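Local coordinates for aromatic-L-amino-acid decarboxylase (Catharanthus roseus, PDB 6EEW), which catalyses the pyridoxal 5'-phosphate-dependent decarboxylation of L-tryptophan to tryptamine and of 5-hydroxy-L-tryptophan to serotonin, working as a homodimer, at the interface of chains A and B. Residues are numbered along the deposited sequence; one frame, centred on the assembly and turned at random. Chains: chain A/B, Aromatic-L-amino-acid decarboxylase.

Contact 1: the interface of chains A and B. Residues chain A 28, 31-32, 35, 111, 114-115; chain B 30-32, 34-35, 38, 111, 114.
Helix 24-44 of each subunit crosses its twin here, and helix 107-119 of each chain packs against helix 24-44 of the other. The contact lies at the two-fold of the homodimer.

The polar contact here is a histidine pair. ND1 of A:His32 and ND1 of B:His32 share a hydrogen bond of 3.0 Å, with 135° at the hydrogen. Which ring donates cannot be told from the coordinates. One imidazole must offer N-H and the other a bare nitrogen, so the rings probably differ in tautomer or in protonation at ND1. Both side chains hold CG anti to the carbonyl carbon. The rings meet edge to face, their planes 66° apart.

Each imidazole also carries a valine methyl of the partner on one face. A:Val35 CG1 sits over B:His32, 3.6 Å from its ring centroid and offset toward the rim. B:Val35 CG1 does the same to A:His32. An alanine in place of B:His32 would remove the imidazole, and would probably cost the ND1 bond and the flat seat for A:Val35.

Apolar contacts surround it. A:Val35 and B:Val35 point tip to tip, CG2 of A:Val35 to CG2 of B:Val35 at 3.7 Å. In both, CG1 is anti to the backbone N (chi1 165°), which sends CG1 to the histidine and CG2 to the methionine. A:Met114 bends at chi3, and its chain crosses B:Val35 obliquely. A:Leu111 puts CD2 3.5 Å from CB of B:Met34, whose chain bends at chi2 and chi3 and brings its CE beside A:Leu111 CB. A:Met114 CE and B:Val35 CG2 are tightly packed, at 3.3 Å.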
# COMPACT_ATOMS: atom_id res chain seq x y z
N ARG A 28 -13.88 -13.54 -18.92
CA ARG A 28 -13.01 -13.63 -20.08
C ARG A 28 -13.41 -12.58 -21.11
O ARG A 28 -12.56 -11.82 -21.61
CB ARG A 28 -13.08 -15.04 -20.65
CG ARG A 28 -12.05 -15.36 -21.73
CD ARG A 28 -12.35 -16.71 -22.41
NE ARG A 28 -12.54 -17.78 -21.43
CZ ARG A 28 -11.55 -18.43 -20.82
NH1 ARG A 28 -10.28 -18.13 -21.06
NH2 ARG A 28 -11.82 -19.38 -19.94
N ALA A 31 -12.77 -8.86 -19.83
CA ALA A 31 -11.35 -8.58 -19.70
C ALA A 31 -10.68 -8.47 -21.07
O ALA A 31 -9.84 -7.60 -21.27
CB ALA A 31 -10.67 -9.65 -18.84
N HIS A 32 -11.04 -9.34 -22.02
CA HIS A 32 -10.50 -9.17 -23.36
C HIS A 32 -10.84 -7.78 -23.90
O HIS A 32 -10.00 -7.10 -24.52
CB HIS A 32 -11.03 -10.24 -24.31
CG HIS A 32 -10.37 -11.58 -24.17
ND1 HIS A 32 -9.01 -11.72 -24.00
CD2 HIS A 32 -10.87 -12.84 -24.24
CE1 HIS A 32 -8.70 -13.00 -23.92
NE2 HIS A 32 -9.81 -13.70 -24.06
N VAL A 35 -8.58 -5.26 -22.40
CA VAL A 35 -7.24 -5.34 -22.98
C VAL A 35 -7.19 -4.58 -24.29
O VAL A 35 -6.24 -3.83 -24.55
CB VAL A 35 -6.83 -6.81 -23.17
CG1 VAL A 35 -5.62 -6.88 -24.10
CG2 VAL A 35 -6.50 -7.43 -21.83
N LEU A 111 1.47 -8.12 -17.05
CA LEU A 111 1.06 -9.50 -16.86
C LEU A 111 1.18 -9.89 -15.39
O LEU A 111 0.30 -10.55 -14.84
CB LEU A 111 1.91 -10.42 -17.72
CG LEU A 111 1.81 -10.16 -19.23
CD1 LEU A 111 2.58 -11.22 -19.99
CD2 LEU A 111 0.36 -10.14 -19.67
N MET A 114 -1.79 -8.30 -13.55
CA MET A 114 -3.02 -9.03 -13.83
C MET A 114 -3.08 -10.31 -13.03
O MET A 114 -4.08 -10.60 -12.36
CB MET A 114 -3.14 -9.34 -15.32
CG MET A 114 -3.37 -8.13 -16.20
SD MET A 114 -3.47 -8.64 -17.93
CE MET A 114 -4.99 -9.60 -17.92
N LEU A 115 -2.03 -11.13 -13.12
CA LEU A 115 -2.03 -12.43 -12.47
C LEU A 115 -2.02 -12.28 -10.95
O LEU A 115 -2.78 -12.96 -10.25
CB LEU A 115 -0.83 -13.24 -12.94
CG LEU A 115 -0.60 -14.68 -12.50
CD1 LEU A 115 -1.82 -15.54 -12.75
CD2 LEU A 115 0.63 -15.23 -13.21
N GLN B 30 0.21 -10.40 -25.57
CA GLN B 30 0.58 -11.05 -24.32
C GLN B 30 -0.53 -10.93 -23.29
O GLN B 30 -0.82 -11.89 -22.57
CB GLN B 30 1.89 -10.45 -23.79
CG GLN B 30 3.07 -10.56 -24.75
CD GLN B 30 4.34 -9.90 -24.22
OE1 GLN B 30 4.37 -9.37 -23.11
NE2 GLN B 30 5.40 -9.96 -25.01
N ALA B 31 -1.18 -9.77 -23.23
CA ALA B 31 -2.25 -9.56 -22.26
C ALA B 31 -3.47 -10.42 -22.55
O ALA B 31 -4.09 -10.94 -21.62
CB ALA B 31 -2.66 -8.09 -22.23
N HIS B 32 -3.87 -10.56 -23.82
CA HIS B 32 -4.96 -11.48 -24.13
C HIS B 32 -4.61 -12.88 -23.66
O HIS B 32 -5.46 -13.59 -23.09
CB HIS B 32 -5.26 -11.48 -25.63
CG HIS B 32 -6.07 -10.31 -26.09
ND1 HIS B 32 -7.14 -9.82 -25.38
CD2 HIS B 32 -5.96 -9.54 -27.19
CE1 HIS B 32 -7.66 -8.79 -26.02
NE2 HIS B 32 -6.97 -8.60 -27.13
N MET B 34 -2.72 -13.65 -21.18
CA MET B 34 -2.85 -13.73 -19.72
C MET B 34 -4.30 -13.75 -19.26
O MET B 34 -4.63 -14.40 -18.27
CB MET B 34 -2.13 -12.57 -19.04
CG MET B 34 -2.22 -12.67 -17.52
SD MET B 34 -1.38 -14.16 -16.90
CE MET B 34 0.33 -13.66 -16.98
N VAL B 35 -5.18 -13.03 -19.96
CA VAL B 35 -6.61 -13.08 -19.66
C VAL B 35 -7.11 -14.51 -19.78
O VAL B 35 -7.85 -15.01 -18.92
CB VAL B 35 -7.41 -12.14 -20.57
CG1 VAL B 35 -8.89 -12.48 -20.49
CG2 VAL B 35 -7.20 -10.71 -20.15
N ILE B 38 -5.93 -16.64 -16.85
CA ILE B 38 -6.65 -16.33 -15.62
C ILE B 38 -8.05 -16.93 -15.63
O ILE B 38 -8.53 -17.45 -14.61
CB ILE B 38 -6.71 -14.80 -15.43
CG1 ILE B 38 -5.31 -14.25 -15.19
CG2 ILE B 38 -7.70 -14.47 -14.34
CD1 ILE B 38 -5.27 -12.72 -15.09
N LEU B 111 -11.68 -5.26 -14.07
CA LEU B 111 -11.50 -4.27 -15.13
C LEU B 111 -10.99 -2.96 -14.55
O LEU B 111 -10.14 -2.30 -15.16
CB LEU B 111 -12.79 -4.02 -15.90
CG LEU B 111 -13.40 -5.20 -16.64
CD1 LEU B 111 -14.58 -4.72 -17.47
CD2 LEU B 111 -12.40 -5.94 -17.49
N MET B 114 -7.27 -3.47 -13.95
CA MET B 114 -6.54 -3.44 -15.21
C MET B 114 -6.36 -2.01 -15.71
O MET B 114 -5.24 -1.57 -15.98
CB MET B 114 -7.28 -4.24 -16.27
CG MET B 114 -7.32 -5.73 -16.02
SD MET B 114 -8.16 -6.62 -17.34
CE MET B 114 -6.98 -6.34 -18.66

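Contact 2: the interface of chains A and B. Residues chain A 54-59, 85, 88-90; chain B 126, 129-131, 134, 359.
The N-terminal end of helix 130-146 of chain B docks onto two stretches of chain A: the segment 54-59, which runs into the 3-10 helix 58-61, and the 3-10 helix 86-88, at A:Gly88.

B:Glu134 is the polar centre. Its CG is anti to the carbonyl carbon (chi1 -62°), and the chain extends from there to the backbone of chain A. OE2 accepts from A:Gly57 N at 2.6 Å, and OE1 accepts from A:Leu59 N at 2.8 Å. Both donors stand above the carboxylate plane. Within chain B, the indole NE1 of B:Trp126 also donates, 3.0 Å to B:Glu134 OE2. OE2 accepts this bond on its anti lone pair and lies close to the indole plane. OE2 thus takes bonds from at least two donors, which should favour a charged carboxylate and fix its rotation.

B:Trp126 is packed on both faces. A:Pro56 CG lies over one face toward the rim, its side chain roughly perpendicular to the indole side chain. B:Pro130 CB lies on the other face. At the ring edge, CH2 of B:Trp126 meets the carbonyl O of A:Val54 in plane, at 3.3 Å.

A:Tyr58 crosses B:Glu134 obliquely, its ring tilted 53° from the carboxylate. A:Val54 CG1 and A:Leu59 CB sandwich the tyrosine ring within chain A.

At the helix start, B:Ala131 N donates to A:Gly88 O, 3.0 Å long and nearly straight (167°). The donor stands above the carbonyl plane.

The site ties a helix start of one subunit to backbone groups of the other, and so helps hold the homodimer together.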
# COMPACT_ATOMS: atom_id res chain seq x y z
N VAL A 54 -9.11 20.70 -17.47
CA VAL A 54 -10.34 20.81 -16.71
C VAL A 54 -10.15 21.73 -15.51
O VAL A 54 -9.04 21.90 -14.99
CB VAL A 54 -10.83 19.43 -16.25
CG1 VAL A 54 -11.04 18.51 -17.46
CG2 VAL A 54 -9.87 18.81 -15.25
N GLU A 55 -11.23 22.38 -15.09
CA GLU A 55 -11.24 23.18 -13.87
C GLU A 55 -11.62 22.31 -12.68
O GLU A 55 -12.29 21.29 -12.83
CB GLU A 55 -12.23 24.34 -14.00
CG GLU A 55 -12.03 25.26 -15.21
CD GLU A 55 -10.74 26.06 -15.12
OE1 GLU A 55 -10.06 25.98 -14.08
OE2 GLU A 55 -10.43 26.79 -16.09
N PRO A 56 -11.21 22.70 -11.48
CA PRO A 56 -11.59 21.92 -10.30
C PRO A 56 -13.10 21.78 -10.19
O PRO A 56 -13.85 22.72 -10.42
CB PRO A 56 -11.01 22.73 -9.14
CG PRO A 56 -9.91 23.52 -9.75
CD PRO A 56 -10.36 23.85 -11.14
N GLY A 57 -13.54 20.58 -9.81
CA GLY A 57 -14.94 20.28 -9.68
C GLY A 57 -15.66 19.95 -10.96
O GLY A 57 -16.89 19.83 -10.96
N TYR A 58 -14.93 19.79 -12.07
CA TYR A 58 -15.60 19.55 -13.35
C TYR A 58 -16.37 18.23 -13.34
O TYR A 58 -17.39 18.10 -14.03
CB TYR A 58 -14.58 19.52 -14.48
CG TYR A 58 -14.01 18.14 -14.68
CD1 TYR A 58 -12.95 17.70 -13.90
CD2 TYR A 58 -14.55 17.27 -15.62
CE1 TYR A 58 -12.43 16.42 -14.07
CE2 TYR A 58 -14.03 15.99 -15.79
CZ TYR A 58 -12.97 15.57 -15.02
OH TYR A 58 -12.44 14.30 -15.19
N LEU A 59 -15.87 17.23 -12.62
CA LEU A 59 -16.47 15.91 -12.72
C LEU A 59 -17.75 15.77 -11.90
O LEU A 59 -18.54 14.87 -12.16
CB LEU A 59 -15.45 14.85 -12.31
CG LEU A 59 -15.81 13.41 -12.69
CD1 LEU A 59 -16.00 13.29 -14.19
CD2 LEU A 59 -14.78 12.43 -12.18
N ILE A 85 -13.50 10.70 -17.92
CA ILE A 85 -12.34 10.36 -17.10
C ILE A 85 -11.04 10.65 -17.83
O ILE A 85 -10.24 11.50 -17.40
CB ILE A 85 -12.37 8.90 -16.64
CG1 ILE A 85 -13.65 8.59 -15.85
CG2 ILE A 85 -11.14 8.60 -15.80
CD1 ILE A 85 -13.79 9.41 -14.59
N GLY A 88 -9.91 14.00 -18.33
CA GLY A 88 -9.54 14.61 -17.07
C GLY A 88 -8.25 14.10 -16.47
O GLY A 88 -7.87 14.53 -15.38
N MET A 89 -7.55 13.22 -17.17
CA MET A 89 -6.32 12.62 -16.68
C MET A 89 -5.11 13.44 -17.12
O MET A 89 -5.08 13.99 -18.22
CB MET A 89 -6.18 11.20 -17.23
CG MET A 89 -7.26 10.25 -16.80
SD MET A 89 -7.01 9.70 -15.10
CE MET A 89 -5.50 8.74 -15.28
N THR A 90 -4.10 13.49 -16.25
CA THR A 90 -2.75 13.84 -16.67
C THR A 90 -2.10 12.57 -17.18
O THR A 90 -2.00 11.58 -16.44
CB THR A 90 -1.92 14.44 -15.54
OG1 THR A 90 -2.44 15.73 -15.19
CG2 THR A 90 -0.47 14.59 -15.94
N TRP B 126 -4.46 17.10 -7.00
CA TRP B 126 -5.50 17.22 -8.01
C TRP B 126 -4.88 17.47 -9.38
O TRP B 126 -5.30 16.90 -10.39
CB TRP B 126 -6.47 18.34 -7.63
CG TRP B 126 -7.49 18.59 -8.68
CD1 TRP B 126 -8.70 17.97 -8.82
CD2 TRP B 126 -7.41 19.54 -9.75
NE1 TRP B 126 -9.36 18.46 -9.91
CE2 TRP B 126 -8.59 19.43 -10.50
CE3 TRP B 126 -6.44 20.47 -10.15
CZ2 TRP B 126 -8.84 20.22 -11.63
CZ3 TRP B 126 -6.69 21.25 -11.26
CH2 TRP B 126 -7.88 21.12 -11.99
N SER B 129 -3.50 14.62 -11.64
CA SER B 129 -4.51 13.85 -12.37
C SER B 129 -5.90 14.17 -11.81
O SER B 129 -6.37 13.52 -10.87
CB SER B 129 -4.21 12.35 -12.29
OG SER B 129 -4.76 11.68 -13.41
N PRO B 130 -6.58 15.16 -12.38
CA PRO B 130 -7.83 15.65 -11.76
C PRO B 130 -8.93 14.60 -11.64
O PRO B 130 -9.56 14.48 -10.58
CB PRO B 130 -8.25 16.80 -12.69
CG PRO B 130 -6.95 17.24 -13.38
CD PRO B 130 -6.17 15.96 -13.56
N ALA B 131 -9.20 13.86 -12.72
CA ALA B 131 -10.28 12.88 -12.67
C ALA B 131 -10.09 11.92 -11.51
O ALA B 131 -11.06 11.53 -10.85
CB ALA B 131 -10.40 12.12 -13.98
N GLU B 134 -11.11 13.73 -8.17
CA GLU B 134 -12.53 14.06 -8.11
C GLU B 134 -13.37 12.80 -8.01
O GLU B 134 -14.31 12.73 -7.22
CB GLU B 134 -12.93 14.89 -9.33
CG GLU B 134 -12.21 16.22 -9.40
CD GLU B 134 -13.00 17.33 -10.08
OE1 GLU B 134 -14.22 17.17 -10.31
OE2 GLU B 134 -12.37 18.36 -10.41
N VAL B 359 -11.57 20.80 -4.30
CA VAL B 359 -10.73 19.64 -4.56
C VAL B 359 -9.67 19.51 -3.48
O VAL B 359 -9.31 20.46 -2.80
CB VAL B 359 -10.05 19.70 -5.94
CG1 VAL B 359 -11.07 19.58 -7.06
CG2 VAL B 359 -9.25 21.01 -6.07

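Contact 1 and contact 2 belong to the same interface between chains A and B, their C-alpha centres about 28 Å apart. They share no residue. Contact 1 uses helices 24-44 and 107-119 from both chains and is largely apolar. In contact 2 the chains play different roles: chain B brings the start of helix 130-146, and chain A brings mostly loop and 3-10 backbone. Contact 1 lies at the two-fold and includes its own symmetry mates, whereas contact 2 recurs with the chains exchanged. Together they join the subunits at well-separated points, which probably steadies their relative orientation in the homodimer.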